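Local coordinates for protein diacylglycerol O-acyltransferase (PDB 6CHJ) that probably transfers acyl groups from acyl-CoA to diacylglycerol to make triacylglycerol, as a member of the wax ester synthase/diacylglycerol acyltransferase family, at residues R228-Q233 against R275-N280. Numbering follows the deposited sequence.
Sequences RCMLNQ and RTYLMN
C229 packs on L278 and M230 on both L278 and Y277 in a small apolar contact, rich in sulfur, between a beta turn in the loop leading to strand 239-247 and the C-terminal end of helix 262-280. No hydrogen bond crosses it, and the backbones stay well separated, so side chains alone bridge the gap. L278 is the central piece, its two methyls shared between two sulfurs. CD2 lies 3.6 Å from M230 SD and also packs on M230 CG, the two side chains running past each other in opposite senses, while CD1 comes within 4.0 Å of C229 SG. M230 SD also reaches the Y277 ring at CE2, 4.0 Å away; with the sulfur 5.3 Å from the ring centroid and 74° off its normal, this is an oblique Met-aromatic contact. Y277 extends to this meeting point because its CG stands anti to the backbone N (chi1 179°).

The turn is type I, running from C229 to N232 and closed by N232 N to C229 O. C229 has a second role within it: with SG anti to its own backbone N (chi1 -176°), the sulfur both faces L278 and accepts a hydrogen bond from L231 N at 3.6 Å, an ordinary length for sulfur. Replacing C229 with an alanine would probably leave L231 N without this acceptor and open a gap beside L278 CD1.

Further bonds tie both segments to parts of the chain that come later in the sequence. L231 and Q233 make backbone hydrogen bonds with A409 and R407, beside the start of strand 410-417, and N232 ND2 bonds to N375 O and R407 O. On the helix side, the Y277 hydroxyl is hydrogen-bonded to P433 O, just ahead of helix 437-453, whose M438 packs against the same tyrosine.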
loop_
_atom_site.group_PDB
_atom_site.type_symbol
_atom_site.label_atom_id
_atom_site.label_comp_id
_atom_site.label_asym_id
_atom_site.label_seq_id
_atom_site.Cartn_x
_atom_site.Cartn_y
_atom_site.Cartn_z
ATOM N N ARG B 228 24.594 -19.429 -7.713
ATOM C CA ARG B 228 23.309 -19.057 -8.262
ATOM C C ARG B 228 22.221 -19.802 -7.497
ATOM O O ARG B 228 22.357 -20.988 -7.189
ATOM C CB ARG B 228 23.262 -19.362 -9.758
ATOM C CG ARG B 228 23.908 -18.257 -10.619
ATOM C CD ARG B 228 23.625 -18.414 -12.114
ATOM N NE ARG B 228 23.251 -17.145 -12.746
ATOM C CZ ARG B 228 23.883 -16.596 -13.789
ATOM N NH1 ARG B 228 24.928 -17.207 -14.331
ATOM N NH2 ARG B 228 23.464 -15.436 -14.295
ATOM N N CYS B 229 21.158 -19.082 -7.148
ATOM C CA CYS B 229 20.145 -19.592 -6.234
ATOM C C CYS B 229 18.819 -18.906 -6.511
ATOM O O CYS B 229 18.778 -17.746 -6.934
ATOM C CB CYS B 229 20.540 -19.365 -4.776
ATOM S SG CYS B 229 19.378 -20.065 -3.596
ATOM N N MET B 230 17.736 -19.636 -6.243
ATOM C CA MET B 230 16.398 -19.098 -6.456
ATOM C C MET B 230 16.118 -17.879 -5.566
ATOM O O MET B 230 15.317 -17.017 -5.940
ATOM C CB MET B 230 15.359 -20.206 -6.244
ATOM C CG MET B 230 14.726 -20.225 -4.884
ATOM S SD MET B 230 13.535 -21.577 -4.609
ATOM C CE MET B 230 12.015 -20.953 -5.310
ATOM N N LEU B 231 16.773 -17.768 -4.399
ATOM C CA LEU B 231 16.656 -16.544 -3.605
ATOM C C LEU B 231 17.219 -15.312 -4.316
ATOM O O LEU B 231 16.976 -14.188 -3.871
ATOM C CB LEU B 231 17.379 -16.695 -2.259
ATOM C CG LEU B 231 17.116 -17.948 -1.411
ATOM C CD1 LEU B 231 17.887 -17.899 -0.110
ATOM C CD2 LEU B 231 15.646 -18.129 -1.110
ATOM N N ASN B 232 17.969 -15.476 -5.401
ATOM C CA ASN B 232 18.782 -14.357 -5.852
ATOM C C ASN B 232 18.419 -13.942 -7.273
ATOM O O ASN B 232 19.233 -14.009 -8.197
ATOM C CB ASN B 232 20.264 -14.730 -5.686
ATOM C CG ASN B 232 20.595 -15.138 -4.250
ATOM O OD1 ASN B 232 20.864 -16.310 -3.965
ATOM N ND2 ASN B 232 20.556 -14.176 -3.338
ATOM N N GLN B 233 17.195 -13.469 -7.438
ATOM C CA GLN B 233 16.677 -13.077 -8.734
ATOM C C GLN B 233 15.830 -11.821 -8.544
ATOM O O GLN B 233 15.577 -11.388 -7.419
ATOM C CB GLN B 233 15.871 -14.226 -9.365
ATOM C CG GLN B 233 15.152 -15.086 -8.323
ATOM C CD GLN B 233 14.408 -16.284 -8.923
ATOM O OE1 GLN B 233 13.941 -16.235 -10.063
ATOM N NE2 GLN B 233 14.303 -17.367 -8.153
ATOM N N ARG B 275 17.838 -25.127 3.807
ATOM C CA ARG B 275 18.121 -26.374 3.115
ATOM C C ARG B 275 16.827 -27.109 2.791
ATOM O O ARG B 275 16.580 -27.472 1.635
ATOM C CB ARG B 275 19.058 -27.233 3.975
ATOM C CG ARG B 275 19.418 -28.573 3.370
ATOM C CD ARG B 275 20.296 -29.383 4.312
ATOM N NE ARG B 275 20.133 -30.805 4.053
ATOM C CZ ARG B 275 20.711 -31.460 3.050
ATOM N NH1 ARG B 275 21.538 -30.831 2.229
ATOM N NH2 ARG B 275 20.473 -32.759 2.879
ATOM N N THR B 276 15.978 -27.315 3.798
ATOM C CA THR B 276 14.711 -27.996 3.559
ATOM C C THR B 276 13.879 -27.258 2.521
ATOM O O THR B 276 13.293 -27.883 1.622
ATOM C CB THR B 276 13.921 -28.128 4.864
ATOM O OG1 THR B 276 14.796 -28.515 5.929
ATOM C CG2 THR B 276 12.816 -29.185 4.715
ATOM N N TYR B 277 13.822 -25.919 2.620
ATOM C CA TYR B 277 12.984 -25.158 1.700
ATOM C C TYR B 277 13.447 -25.330 0.254
ATOM O O TYR B 277 12.621 -25.518 -0.651
ATOM C CB TYR B 277 12.955 -23.679 2.094
ATOM C CG TYR B 277 12.114 -22.876 1.136
ATOM C CD1 TYR B 277 10.750 -22.698 1.362
ATOM C CD2 TYR B 277 12.663 -22.338 -0.022
ATOM C CE1 TYR B 277 9.958 -21.981 0.476
ATOM C CE2 TYR B 277 11.876 -21.627 -0.923
ATOM C CZ TYR B 277 10.530 -21.452 -0.665
ATOM O OH TYR B 277 9.753 -20.755 -1.551
ATOM N N LEU B 278 14.761 -25.278 0.009
ATOM C CA LEU B 278 15.240 -25.342 -1.366
ATOM C C LEU B 278 15.198 -26.758 -1.920
ATOM O O LEU B 278 14.974 -26.951 -3.122
ATOM C CB LEU B 278 16.657 -24.774 -1.453
ATOM C CG LEU B 278 16.729 -23.262 -1.238
ATOM C CD1 LEU B 278 18.151 -22.814 -0.904
ATOM C CD2 LEU B 278 16.208 -22.548 -2.460
ATOM N N MET B 279 15.409 -27.765 -1.078
ATOM C CA MET B 279 15.174 -29.127 -1.535
ATOM C C MET B 279 13.722 -29.296 -1.940
ATOM O O MET B 279 13.422 -29.703 -3.071
ATOM C CB MET B 279 15.557 -30.126 -0.451
ATOM C CG MET B 279 17.051 -30.185 -0.213
ATOM S SD MET B 279 17.482 -31.511 0.909
ATOM C CE MET B 279 16.854 -30.882 2.468
ATOM N N ASN B 280 12.802 -28.913 -1.041
ATOM C CA ASN B 280 11.382 -29.002 -1.339
ATOM C C ASN B 280 11.020 -28.311 -2.650
ATOM O O ASN B 280 10.077 -28.734 -3.323
ATOM C CB ASN B 280 10.582 -28.425 -0.177
ATOM C CG ASN B 280 10.271 -29.465 0.893
ATOM O OD1 ASN B 280 9.177 -30.018 0.927
ATOM N ND2 ASN B 280 11.227 -29.724 1.775
#